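Local coordinates for DspB (PDB 1YHT), which hydrolyses N-acetylhexosamine linkages as a family 20 beta-N-acetylhexosaminidase and releases biofilms, probably by cutting the N-acetylglucosamine polymer that holds them together, at residues 69-74 against 91-95; 117-121 against 147-151; 225-230 against 262-267; 277-283 against 327-333. One frame throughout, in Å; residues are numbered along the deposited sequence.

How the contacts relate
The four contacts follow one another along the chain without overlap and belong to one (beta/alpha)8, or TIM, barrel. Contact 1 lies in the long excursion between strand 49-53 and helix 94-106. Contact 2 joins the loop after strand 110-117 to the approach of helix 154-171, and contact 4 pairs 278-279 with the end of strand 324-329. These three lie beyond or at the C-terminal ends of parallel strands, the side where TIM-barrel active sites are found; contacts 2 and 4 come within about 7 Å, nearest atoms. Contact 3 joins segments leading into strands 233-236 and 269-271, at the other rim; its centre is about 40 Å from that of contact 1.

Contact 1: residues 69-74 against 91-95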
loop_
_atom_site.group_PDB
_atom_site.type_symbol
_atom_site.label_atom_id
_atom_site.label_comp_id
_atom_site.label_asym_id
_atom_site.label_seq_id
_atom_site.Cartn_x
_atom_site.Cartn_y
_atom_site.Cartn_z
ATOM N N GLN A 69 -7.426 9.993 17.490
ATOM C CA GLN A 69 -7.808 10.833 16.380
ATOM C C GLN A 69 -9.261 10.545 16.192
ATOM O O GLN A 69 -9.639 9.536 15.563
ATOM C CB GLN A 69 -7.009 10.472 15.111
ATOM C CG GLN A 69 -7.490 11.250 13.891
ATOM C CD GLN A 69 -6.477 11.286 12.783
ATOM O OE1 GLN A 69 -5.697 12.241 12.694
ATOM N NE2 GLN A 69 -6.493 10.244 11.908
ATOM N N ARG A 70 -10.092 11.373 16.808
ATOM C CA ARG A 70 -11.489 11.072 16.957
ATOM C C ARG A 70 -12.343 12.120 16.219
ATOM O O ARG A 70 -12.040 13.337 16.208
ATOM C CB ARG A 70 -11.862 10.976 18.437
ATOM C CG ARG A 70 -11.198 9.828 19.266
ATOM C CD ARG A 70 -11.403 8.426 18.692
ATOM N NE ARG A 70 -12.768 8.114 18.295
ATOM C CZ ARG A 70 -13.761 7.793 19.125
ATOM N NH1 ARG A 70 -13.564 7.768 20.435
ATOM N NH2 ARG A 70 -14.977 7.527 18.659
ATOM N N ALA A 71 -13.421 11.626 15.603
ATOM C CA ALA A 71 -14.357 12.479 14.853
ATOM C C ALA A 71 -14.959 13.590 15.739
ATOM O O ALA A 71 -15.095 14.746 15.321
ATOM C CB ALA A 71 -15.431 11.674 14.233
ATOM N N GLU A 72 -15.241 13.247 16.972
ATOM C CA GLU A 72 -15.783 14.194 17.893
ATOM C C GLU A 72 -14.806 15.335 18.187
ATOM O O GLU A 72 -15.281 16.434 18.495
ATOM C CB GLU A 72 -16.225 13.442 19.160
ATOM C CG GLU A 72 -17.224 14.100 20.066
ATOM C CD GLU A 72 -17.816 13.072 21.053
ATOM O OE1 GLU A 72 -18.762 12.343 20.632
ATOM O OE2 GLU A 72 -17.314 12.967 22.203
ATOM N N ASN A 73 -13.480 15.094 18.060
ATOM C CA ASN A 73 -12.407 16.093 18.332
ATOM C C ASN A 73 -12.091 16.962 17.103
ATOM O O ASN A 73 -11.454 17.997 17.206
ATOM C CB ASN A 73 -11.204 15.551 19.277
ATOM C CG ASN A 73 -9.823 14.979 18.564
ATOM O OD1 ASN A 73 -8.935 15.765 18.067
ATOM N ND2 ASN A 73 -9.554 13.615 18.755
ATOM N N ALA A 74 -12.667 16.596 15.958
ATOM C CA ALA A 74 -12.286 17.149 14.681
ATOM C C ALA A 74 -13.132 18.389 14.291
ATOM O O ALA A 74 -14.233 18.606 14.806
ATOM C CB ALA A 74 -12.393 16.066 13.624
ATOM N N PHE A 91 -9.252 12.882 8.022
ATOM C CA PHE A 91 -9.369 11.437 8.228
ATOM C C PHE A 91 -10.791 10.981 8.037
ATOM O O PHE A 91 -11.757 11.753 8.191
ATOM C CB PHE A 91 -8.800 11.038 9.580
ATOM C CG PHE A 91 -9.557 11.601 10.746
ATOM C CD1 PHE A 91 -10.573 10.851 11.344
ATOM C CD2 PHE A 91 -9.256 12.857 11.267
ATOM C CE1 PHE A 91 -11.273 11.344 12.452
ATOM C CE2 PHE A 91 -9.953 13.343 12.366
ATOM C CZ PHE A 91 -10.970 12.586 12.948
ATOM N N LEU A 92 -10.941 9.715 7.670
ATOM C CA LEU A 92 -12.272 9.110 7.509
ATOM C C LEU A 92 -12.775 8.723 8.862
ATOM O O LEU A 92 -12.072 8.028 9.615
ATOM C CB LEU A 92 -12.207 7.881 6.586
ATOM C CG LEU A 92 -11.919 8.174 5.125
ATOM C CD1 LEU A 92 -11.529 6.893 4.360
ATOM C CD2 LEU A 92 -13.076 8.925 4.431
ATOM N N SER A 93 -14.005 9.117 9.181
ATOM C CA SER A 93 -14.622 8.684 10.402
ATOM C C SER A 93 -14.998 7.210 10.304
ATOM O O SER A 93 -15.130 6.660 9.217
ATOM C CB SER A 93 -15.893 9.497 10.704
ATOM O OG SER A 93 -16.945 9.087 9.845
ATOM N N TYR A 94 -15.217 6.590 11.456
ATOM C CA TYR A 94 -15.715 5.213 11.489
ATOM C C TYR A 94 -17.073 5.043 10.758
ATOM O O TYR A 94 -17.297 4.043 10.104
ATOM C CB TYR A 94 -15.932 4.751 12.917
ATOM C CG TYR A 94 -14.706 4.648 13.783
ATOM C CD1 TYR A 94 -13.522 4.033 13.331
ATOM C CD2 TYR A 94 -14.741 5.110 15.085
ATOM C CE1 TYR A 94 -12.415 3.928 14.164
ATOM C CE2 TYR A 94 -13.616 4.978 15.940
ATOM C CZ TYR A 94 -12.467 4.404 15.452
ATOM O OH TYR A 94 -11.376 4.310 16.338
ATOM N N ARG A 95 -17.975 6.002 10.909
ATOM C CA ARG A 95 -19.249 5.977 10.162
ATOM C C ARG A 95 -19.051 6.042 8.657
ATOM O O ARG A 95 -19.645 5.269 7.893
ATOM C CB ARG A 95 -20.162 7.106 10.656
ATOM C CG ARG A 95 -21.437 7.349 9.803
ATOM C CD ARG A 95 -22.511 8.150 10.587
ATOM N NE ARG A 95 -23.813 7.425 10.524
ATOM C CZ ARG A 95 -24.263 6.527 11.409
ATOM N NH1 ARG A 95 -23.566 6.227 12.514
ATOM N NH2 ARG A 95 -25.454 5.937 11.202
#
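F91 is the centrepiece, its ring held in the p rotamer (chi2 93°) so that it projects into the curve of 69-74. Q69 lies across it: with chi1 and chi2 both t the side chain is extended, placing CG 3.5 Å from the centroid of the F91 ring and almost on the ring normal, a CH-pi contact. The Q69 amide then runs past the root of the ring, NE2 being 3.4 Å from F91 CB, and is satisfied by the carbonyls of Y60 and I62 and by N84. At the ring tip, F91 CZ is 3.5 Å from R70 O and 3.7 Å from A71 N, both near the ring plane, while A74 CB touches F91 CZ at 3.8 Å. The backbone can wrap the tip because it turns tightly here, N73 N bonding to R70 O (2.9 Å) and A74 N to A71 O (3.1 Å). R70 folds up in an m, m, m conformation that serves a salt bridge to E63; its NH2 merely passes the edge of Y94 at CE2 (4.0 Å). Y94, in m, sends its hydroxyl to H65. S93, in p, is the N-cap of helix 94-106, and Q96 returns a bond to S93 N, as in a capping box. This is the beta-alpha loop between barrel strand 49-53 and helix 94-106, carrying a small antiparallel sheet of 75-76, 82-83 and 90-91.

Contact 2: residues 117-121 against 147-151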
loop_
_atom_site.group_PDB
_atom_site.type_symbol
_atom_site.label_atom_id
_atom_site.label_comp_id
_atom_site.label_asym_id
_atom_site.label_seq_id
_atom_site.Cartn_x
_atom_site.Cartn_y
_atom_site.Cartn_z
ATOM N N SER A 117 5.035 -0.156 7.680
ATOM C CA SER A 117 6.131 -0.182 8.651
ATOM C C SER A 117 7.223 -1.052 8.049
ATOM O O SER A 117 6.967 -1.820 7.104
ATOM C CB SER A 117 5.687 -0.685 10.016
ATOM O OG SER A 117 5.712 -2.098 10.135
ATOM N N PRO A 118 8.468 -0.929 8.572
ATOM C CA PRO A 118 8.920 -0.065 9.658
ATOM C C PRO A 118 9.155 1.390 9.310
ATOM O O PRO A 118 9.326 2.196 10.230
ATOM C CB PRO A 118 10.286 -0.686 10.054
ATOM C CG PRO A 118 10.754 -1.356 8.893
ATOM C CD PRO A 118 9.545 -1.785 8.074
ATOM N N ASN A 119 9.218 1.717 8.019
ATOM C CA ASN A 119 9.350 3.112 7.565
ATOM C C ASN A 119 7.937 3.635 7.190
ATOM O O ASN A 119 6.937 2.997 7.545
ATOM C CB ASN A 119 10.408 3.169 6.433
ATOM C CG ASN A 119 11.218 4.496 6.402
ATOM O OD1 ASN A 119 12.467 4.532 6.656
ATOM N ND2 ASN A 119 10.535 5.586 6.066
ATOM N N HIS A 120 7.851 4.765 6.484
ATOM C CA HIS A 120 6.577 5.256 5.946
ATOM C C HIS A 120 5.489 5.304 7.042
ATOM O O HIS A 120 4.323 4.933 6.833
ATOM C CB HIS A 120 6.176 4.412 4.731
ATOM C CG HIS A 120 6.980 4.711 3.498
ATOM N ND1 HIS A 120 6.840 5.889 2.794
ATOM C CD2 HIS A 120 7.940 3.998 2.850
ATOM C CE1 HIS A 120 7.686 5.891 1.772
ATOM N NE2 HIS A 120 8.350 4.745 1.767
ATOM N N MET A 121 5.874 5.796 8.227
ATOM C CA MET A 121 4.942 5.817 9.369
ATOM C C MET A 121 5.053 7.025 10.248
ATOM O O MET A 121 4.652 6.981 11.409
ATOM C CB MET A 121 5.026 4.502 10.177
ATOM C CG MET A 121 6.353 4.158 10.784
ATOM S SD MET A 121 6.395 2.624 11.737
ATOM C CE MET A 121 4.906 2.783 12.715
ATOM N N ASP A 147 13.483 7.448 11.562
ATOM C CA ASP A 147 12.248 7.370 10.781
ATOM C C ASP A 147 11.646 5.958 10.759
ATOM O O ASP A 147 10.809 5.628 9.892
ATOM C CB ASP A 147 12.487 7.904 9.359
ATOM C CG ASP A 147 13.568 7.137 8.600
ATOM O OD1 ASP A 147 14.351 6.375 9.211
ATOM O OD2 ASP A 147 13.640 7.329 7.371
ATOM N N GLU A 148 12.074 5.109 11.700
ATOM C CA GLU A 148 11.552 3.750 11.739
ATOM C C GLU A 148 11.267 3.250 13.150
ATOM O O GLU A 148 11.978 3.573 14.110
ATOM C CB GLU A 148 12.492 2.801 11.022
ATOM C CG GLU A 148 12.760 3.145 9.566
ATOM C CD GLU A 148 13.598 2.087 8.874
ATOM O OE1 GLU A 148 13.863 1.042 9.485
ATOM O OE2 GLU A 148 13.961 2.268 7.703
ATOM N N ILE A 149 10.231 2.425 13.242
ATOM C CA ILE A 149 9.945 1.679 14.445
ATOM C C ILE A 149 11.100 0.713 14.690
ATOM O O ILE A 149 11.759 0.247 13.718
ATOM C CB ILE A 149 8.581 0.907 14.304
ATOM C CG1 ILE A 149 7.983 0.567 15.681
ATOM C CG2 ILE A 149 8.762 -0.350 13.519
ATOM C CD1 ILE A 149 7.157 1.637 16.264
ATOM N N ASP A 150 11.354 0.395 15.965
ATOM C CA ASP A 150 12.391 -0.591 16.287
ATOM C C ASP A 150 11.894 -2.006 16.138
ATOM O O ASP A 150 11.240 -2.541 17.042
ATOM C CB ASP A 150 12.885 -0.406 17.717
ATOM C CG ASP A 150 14.114 -1.230 18.023
ATOM O OD1 ASP A 150 14.485 -2.175 17.256
ATOM O OD2 ASP A 150 14.662 -0.951 19.094
ATOM N N ILE A 151 12.243 -2.635 15.020
ATOM C CA ILE A 151 11.706 -3.993 14.709
ATOM C C ILE A 151 12.260 -5.115 15.627
ATOM O O ILE A 151 11.759 -6.283 15.638
ATOM C CB ILE A 151 11.957 -4.332 13.229
ATOM C CG1 ILE A 151 13.461 -4.257 12.898
ATOM C CG2 ILE A 151 11.150 -3.380 12.288
ATOM C CD1 ILE A 151 13.790 -4.776 11.506
HETATM O O HOH W 1 8.393 6.788 9.266
#
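A proline ridge meets a hollow lined by two isoleucines. P118, preceded by a cis peptide bond, presents its ring so that CB lies 3.8 Å from I149 CG2 and 3.6 Å from I151 CG2, and its CG passes 4.0 Å from E148 OE1. I149 is in turn a knob between two neighbours: beyond the proline, M121 curls its thioether back until SD is 3.8 Å from I149 CB. Beside this apolar fit the backbones interlock. P118 O accepts a hydrogen bond from I149 N at 3.2 Å and also lies 3.1 Å from E148 CA in a CA-H...O contact. Where the chains diverge, one water fills the gap, accepting from M121 N (2.9 Å) and donating to D147 O (2.8 Å). The N119 side chain lies beside the carboxylates of D147 and E148; the E148 carboxylate is bound by G186 N. The CA-to-CB bond of H120 points away, and its ring bonds D56 and E184. Helices 154-171 and 192-208 cover the apolar part through M160 and Y198. A mainly apolar proline, isoleucine and methionine fit, with one backbone bond and one water, thus sits beside H120 and the D183-E184 pair, probably catalytic as in family 20 relatives.

Contact 3: residues 225-230 against 262-267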
loop_
_atom_site.group_PDB
_atom_site.type_symbol
_atom_site.label_atom_id
_atom_site.label_comp_id
_atom_site.label_asym_id
_atom_site.label_seq_id
_atom_site.Cartn_x
_atom_site.Cartn_y
_atom_site.Cartn_z
ATOM N N PHE A 225 15.453 -14.818 2.116
ATOM C CA PHE A 225 14.021 -14.914 1.793
ATOM C C PHE A 225 13.396 -16.263 2.065
ATOM O O PHE A 225 12.220 -16.340 2.292
ATOM C CB PHE A 225 13.689 -14.436 0.374
ATOM C CG PHE A 225 13.877 -15.465 -0.682
ATOM C CD1 PHE A 225 12.779 -15.934 -1.410
ATOM C CD2 PHE A 225 15.145 -15.957 -0.980
ATOM C CE1 PHE A 225 12.948 -16.882 -2.436
ATOM C CE2 PHE A 225 15.327 -16.904 -2.002
ATOM C CZ PHE A 225 14.226 -17.365 -2.730
ATOM N N GLU A 226 14.188 -17.327 2.050
ATOM C CA GLU A 226 13.691 -18.639 2.316
ATOM C C GLU A 226 13.281 -18.808 3.776
ATOM O O GLU A 226 12.635 -19.789 4.076
ATOM C CB GLU A 226 14.722 -19.694 1.912
ATOM C CG GLU A 226 15.151 -19.595 0.443
ATOM C CD GLU A 226 16.349 -20.455 0.092
ATOM O OE1 GLU A 226 17.509 -20.103 0.445
ATOM O OE2 GLU A 226 16.106 -21.508 -0.517
ATOM N N GLN A 227 13.600 -17.844 4.656
ATOM C CA GLN A 227 13.145 -17.850 6.068
ATOM C C GLN A 227 11.755 -17.209 6.272
ATOM O O GLN A 227 11.168 -17.289 7.326
ATOM C CB GLN A 227 14.148 -17.069 6.932
ATOM C CG GLN A 227 15.559 -17.651 6.942
ATOM C CD GLN A 227 16.608 -16.681 7.457
ATOM O OE1 GLN A 227 16.402 -16.025 8.459
ATOM N NE2 GLN A 227 17.727 -16.566 6.743
ATOM N N ILE A 228 11.242 -16.572 5.234
ATOM C CA ILE A 228 9.957 -15.855 5.279
ATOM C C ILE A 228 8.850 -16.869 5.220
ATOM O O ILE A 228 8.972 -17.859 4.503
ATOM C CB ILE A 228 9.877 -14.857 4.034
ATOM C CG1 ILE A 228 10.595 -13.577 4.379
ATOM C CG2 ILE A 228 8.465 -14.558 3.601
ATOM C CD1 ILE A 228 9.744 -12.613 5.239
ATOM N N ASN A 229 7.800 -16.630 5.998
ATOM C CA ASN A 229 6.552 -17.390 5.939
ATOM C C ASN A 229 6.146 -17.517 4.484
ATOM O O ASN A 229 5.881 -16.515 3.842
ATOM C CB ASN A 229 5.441 -16.626 6.728
ATOM C CG ASN A 229 4.075 -17.349 6.764
ATOM O OD1 ASN A 229 3.852 -18.304 6.054
ATOM N ND2 ASN A 229 3.152 -16.856 7.611
ATOM N N PRO A 230 6.090 -18.744 3.961
ATOM C CA PRO A 230 5.807 -18.820 2.538
ATOM C C PRO A 230 4.385 -18.481 2.178
ATOM O O PRO A 230 4.090 -18.436 1.005
ATOM C CB PRO A 230 6.109 -20.272 2.185
ATOM C CG PRO A 230 5.896 -21.057 3.469
ATOM C CD PRO A 230 6.232 -20.073 4.587
ATOM N N LEU A 262 10.728 -15.746 -6.931
ATOM C CA LEU A 262 9.669 -15.899 -5.952
ATOM C C LEU A 262 8.643 -16.913 -6.421
ATOM O O LEU A 262 8.218 -17.768 -5.650
ATOM C CB LEU A 262 9.003 -14.547 -5.681
ATOM C CG LEU A 262 9.861 -13.545 -4.863
ATOM C CD1 LEU A 262 9.187 -12.180 -4.790
ATOM C CD2 LEU A 262 10.159 -14.042 -3.485
ATOM N N LEU A 263 8.270 -16.817 -7.700
ATOM C CA LEU A 263 7.295 -17.758 -8.293
ATOM C C LEU A 263 7.811 -19.185 -8.234
ATOM O O LEU A 263 7.075 -20.116 -7.901
ATOM C CB LEU A 263 7.023 -17.380 -9.742
ATOM C CG LEU A 263 6.337 -16.036 -9.983
ATOM C CD1 LEU A 263 6.132 -15.819 -11.453
ATOM C CD2 LEU A 263 5.023 -15.926 -9.238
ATOM N N ALA A 264 9.105 -19.330 -8.528
ATOM C CA ALA A 264 9.758 -20.649 -8.493
ATOM C C ALA A 264 9.718 -21.268 -7.106
ATOM O O ALA A 264 9.581 -22.482 -7.004
ATOM C CB ALA A 264 11.144 -20.554 -8.966
ATOM N N LYS A 265 9.825 -20.439 -6.053
ATOM C CA LYS A 265 9.675 -20.899 -4.691
ATOM C C LYS A 265 8.233 -21.080 -4.227
ATOM O O LYS A 265 8.017 -21.504 -3.132
ATOM C CB LYS A 265 10.428 -20.000 -3.707
ATOM C CG LYS A 265 11.904 -20.398 -3.506
ATOM C CD LYS A 265 12.063 -21.643 -2.604
ATOM C CE LYS A 265 12.273 -21.209 -1.137
ATOM N NZ LYS A 265 12.009 -22.227 -0.075
ATOM N N GLY A 266 7.241 -20.783 -5.036
ATOM C CA GLY A 266 5.867 -21.020 -4.611
ATOM C C GLY A 266 5.099 -19.837 -4.034
ATOM O O GLY A 266 3.965 -20.000 -3.588
ATOM N N PHE A 267 5.689 -18.647 -4.042
ATOM C CA PHE A 267 5.017 -17.488 -3.479
ATOM C C PHE A 267 3.875 -17.039 -4.338
ATOM O O PHE A 267 3.964 -17.026 -5.568
ATOM C CB PHE A 267 5.989 -16.310 -3.284
ATOM C CG PHE A 267 6.845 -16.445 -2.056
ATOM C CD1 PHE A 267 6.441 -15.922 -0.852
ATOM C CD2 PHE A 267 8.048 -17.132 -2.112
ATOM C CE1 PHE A 267 7.224 -16.071 0.291
ATOM C CE2 PHE A 267 8.858 -17.286 -0.978
ATOM C CZ PHE A 267 8.469 -16.752 0.218
#
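F267 gives up the most surface here, followed by F225 and K265. The F267 ring reaches across to the turn where 225-230 straightens: its CE1 is 3.8 Å from I228 CG2, which approaches near the ring plane, and also 3.8 Å from N229 O and from P230 CA. Its other flank meets F225, CE2 of F267 lying 4.2 Å from F225 CD1, an oblique approach of two rings. F225 is in the p rotamer; its CA-to-CB bond points toward the other segment, and it packs its CD1 against L262 CD2 (3.8 Å) and its CE1 against K265 CG (3.8 Å). Both segments lead into neighbouring parallel strands, 233-236 and 269-271, so the contact belongs to the N-terminal rim of the TIM barrel. Helix 259-264 ends here in a Schellman motif: G266, at a phi of 97°, bonds through N to L263 O (2.9 Å), and F267 N bonds to L262 O (3.1 Å), which turns the chain so that the F267 ring can reach 225-230. K265 lies along the exposed margin, bent by m rotamers at chi1 and chi2; its aliphatic part does the packing, CE resting 3.7 Å from E226 CG. E226 OE2 and K265 NZ, opposite in charge, are 4.2 Å apart, too far for a salt bridge. Behind 225-230, N200 of helix 192-208 bonds to the backbone of Q227 and N229, and I228 packs on I196.

Contact 4: residues 277-283 against 327-333; sequences LYIVPKA and LSIWGED. With ACY (acetic acid), chain B.
The parallel pairing is short; beyond it waters join the two segments. After helix 274-277 the chain is extended through Y278 (phi/psi -99/135), I279 (-127/139) and on to K282; L327-W330 is extended too (phi -79 to -111, psi 106 to 145), and 331-333 turn. Y278 lies opposite S328 (CA-CA 4.8 Å), I279 opposite I329 (5.0 Å). S328 N donates to L277 O (2.8 Å), I279 N to S328 O (2.9 Å), W330 N to I279 O (2.9 Å). One water joins V280 O (2.8 Å) and D333 OD2 (2.6 Å); another P281 O (2.7 Å), W330 O (2.7 Å) and D333 N (2.9 Å); a third A283 N (3.1 Å) and D333 O (2.6 Å). The indole edge of W330 (m, chi2 101°) meets the ring face of Y278 (chi1 -82°, chi2 21°), five-membered and phenol centroids 4.2 Å apart, planes at 61°. Y278 OH donates to O of an acetic acid (2.7 Å), probably from the crystallisation liquor. Strand 278-279 thus extends the C-terminal end of barrel strand 324-329; Y278, W330 and W216 form an aromatic wall, consistent with a family 20 sugar pocket. Strand 18-24 bonds L327 and I329; helix 339-358 covers I279.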
loop_
_atom_site.group_PDB
_atom_site.type_symbol
_atom_site.label_atom_id
_atom_site.label_comp_id
_atom_site.label_asym_id
_atom_site.label_seq_id
_atom_site.Cartn_x
_atom_site.Cartn_y
_atom_site.Cartn_z
ATOM N N LEU A 277 2.338 0.616 -13.922
ATOM C CA LEU A 277 1.236 0.496 -12.999
ATOM C C LEU A 277 1.243 1.486 -11.852
ATOM O O LEU A 277 0.315 1.466 -11.055
ATOM C CB LEU A 277 1.135 -0.941 -12.482
ATOM C CG LEU A 277 1.094 -2.046 -13.535
ATOM C CD1 LEU A 277 1.031 -3.379 -12.884
ATOM C CD2 LEU A 277 -0.054 -1.931 -14.532
ATOM N N TYR A 278 2.248 2.346 -11.772
ATOM C CA TYR A 278 2.215 3.506 -10.857
ATOM C C TYR A 278 1.819 4.725 -11.662
ATOM O O TYR A 278 2.325 4.931 -12.769
ATOM C CB TYR A 278 3.585 3.799 -10.252
ATOM C CG TYR A 278 3.970 2.964 -9.060
ATOM C CD1 TYR A 278 3.363 1.727 -8.793
ATOM C CD2 TYR A 278 4.999 3.378 -8.224
ATOM C CE1 TYR A 278 3.733 0.982 -7.718
ATOM C CE2 TYR A 278 5.400 2.595 -7.169
ATOM C CZ TYR A 278 4.755 1.427 -6.896
ATOM O OH TYR A 278 5.128 0.700 -5.766
ATOM N N ILE A 279 0.901 5.511 -11.095
ATOM C CA ILE A 279 0.661 6.858 -11.585
ATOM C C ILE A 279 0.771 7.812 -10.394
ATOM O O ILE A 279 0.275 7.514 -9.285
ATOM C CB ILE A 279 -0.693 6.977 -12.413
ATOM C CG1 ILE A 279 -0.828 8.382 -12.997
ATOM C CG2 ILE A 279 -1.904 6.634 -11.548
ATOM C CD1 ILE A 279 -1.770 8.447 -14.214
ATOM N N VAL A 280 1.399 8.967 -10.628
ATOM C CA VAL A 280 1.591 10.000 -9.630
ATOM C C VAL A 280 0.943 11.303 -10.140
ATOM O O VAL A 280 1.592 12.176 -10.751
ATOM C CB VAL A 280 3.115 10.179 -9.267
ATOM C CG1 VAL A 280 3.288 10.990 -8.002
ATOM C CG2 VAL A 280 3.812 8.768 -9.099
ATOM N N PRO A 281 -0.358 11.433 -9.915
ATOM C CA PRO A 281 -1.009 12.603 -10.477
ATOM C C PRO A 281 -0.438 13.931 -9.997
ATOM O O PRO A 281 -0.118 14.135 -8.811
ATOM C CB PRO A 281 -2.474 12.430 -10.062
ATOM C CG PRO A 281 -2.603 10.946 -9.877
ATOM C CD PRO A 281 -1.321 10.562 -9.231
ATOM N N LYS A 282 -0.308 14.818 -10.977
ATOM C CA LYS A 282 0.187 16.159 -10.756
ATOM C C LYS A 282 -0.554 17.092 -11.703
ATOM O O LYS A 282 -0.620 16.846 -12.903
ATOM C CB LYS A 282 1.695 16.182 -10.994
ATOM C CG LYS A 282 2.354 17.520 -10.741
ATOM C CD LYS A 282 3.879 17.373 -10.780
ATOM C CE LYS A 282 4.548 18.680 -11.078
ATOM N NZ LYS A 282 4.412 19.627 -9.976
ATOM N N ALA A 283 -1.130 18.158 -11.148
ATOM C CA ALA A 283 -1.805 19.160 -11.953
ATOM C C ALA A 283 -0.787 19.805 -12.910
ATOM O O ALA A 283 0.323 20.118 -12.524
ATOM C CB ALA A 283 -2.430 20.209 -11.073
ATOM N N LEU A 327 -3.175 -1.291 -10.297
ATOM C CA LEU A 327 -2.784 0.097 -10.505
ATOM C C LEU A 327 -2.592 0.750 -9.149
ATOM O O LEU A 327 -3.490 0.663 -8.318
ATOM C CB LEU A 327 -3.875 0.888 -11.206
ATOM C CG LEU A 327 -3.606 2.369 -11.535
ATOM C CD1 LEU A 327 -2.548 2.555 -12.584
ATOM C CD2 LEU A 327 -4.903 3.072 -12.048
ATOM N N SER A 328 -1.505 1.479 -8.983
ATOM C CA SER A 328 -1.257 2.288 -7.801
ATOM C C SER A 328 -1.319 3.783 -8.141
ATOM O O SER A 328 -0.626 4.249 -9.034
ATOM C CB SER A 328 0.128 1.925 -7.225
ATOM O OG SER A 328 0.194 0.586 -6.704
ATOM N N ILE A 329 -2.169 4.534 -7.438
ATOM C CA ILE A 329 -2.278 5.967 -7.604
ATOM C C ILE A 329 -1.706 6.615 -6.369
ATOM O O ILE A 329 -2.343 6.637 -5.315
ATOM C CB ILE A 329 -3.762 6.426 -7.763
ATOM C CG1 ILE A 329 -4.464 5.662 -8.899
ATOM C CG2 ILE A 329 -3.788 7.961 -7.939
ATOM C CD1 ILE A 329 -5.987 5.994 -9.104
ATOM N N TRP A 330 -0.525 7.182 -6.526
ATOM C CA TRP A 330 0.231 7.762 -5.470
ATOM C C TRP A 330 -0.003 9.254 -5.433
ATOM O O TRP A 330 -0.155 9.901 -6.479
ATOM C CB TRP A 330 1.710 7.478 -5.616
ATOM C CG TRP A 330 2.084 6.008 -5.541
ATOM C CD1 TRP A 330 2.362 5.199 -6.572
ATOM C CD2 TRP A 330 2.237 5.230 -4.361
ATOM N NE1 TRP A 330 2.677 3.938 -6.122
ATOM C CE2 TRP A 330 2.599 3.932 -4.761
ATOM C CE3 TRP A 330 2.090 5.502 -2.999
ATOM C CZ2 TRP A 330 2.836 2.915 -3.855
ATOM C CZ3 TRP A 330 2.303 4.486 -2.100
ATOM C CH2 TRP A 330 2.667 3.210 -2.525
ATOM N N GLY A 331 0.002 9.776 -4.203
ATOM C CA GLY A 331 -0.536 11.103 -3.874
ATOM C C GLY A 331 0.413 12.267 -3.719
ATOM O O GLY A 331 -0.058 13.394 -3.560
ATOM N N GLU A 332 1.717 12.006 -3.743
ATOM C CA GLU A 332 2.776 13.010 -3.397
ATOM C C GLU A 332 2.640 14.341 -4.087
ATOM O O GLU A 332 2.992 15.387 -3.527
ATOM C CB GLU A 332 4.183 12.643 -3.923
ATOM C CG GLU A 332 4.806 11.445 -3.580
ATOM C CD GLU A 332 4.450 10.342 -4.484
ATOM O OE1 GLU A 332 5.217 10.011 -5.447
ATOM O OE2 GLU A 332 3.418 9.785 -4.137
ATOM N N ASP A 333 2.270 14.292 -5.360
ATOM C CA ASP A 333 2.397 15.441 -6.253
ATOM C C ASP A 333 1.035 16.082 -6.558
ATOM O O ASP A 333 0.951 17.013 -7.365
ATOM C CB ASP A 333 3.045 14.994 -7.592
ATOM C CG ASP A 333 4.563 14.775 -7.496
ATOM O OD1 ASP A 333 5.173 15.059 -6.448
ATOM O OD2 ASP A 333 5.143 14.274 -8.478
HETATM C C ACY B . 6.634 1.777 -2.772
HETATM O O ACY B . 6.664 2.070 -3.974
HETATM O OXT ACY B . 7.267 2.411 -1.886
HETATM C CH3 ACY B . 5.767 0.631 -2.374
HETATM O O HOH W 2 4.212 13.189 -10.662
HETATM O O HOH W 3 0.534 12.446 -6.856
HETATM O O HOH W 4 -0.707 18.892 -8.202
#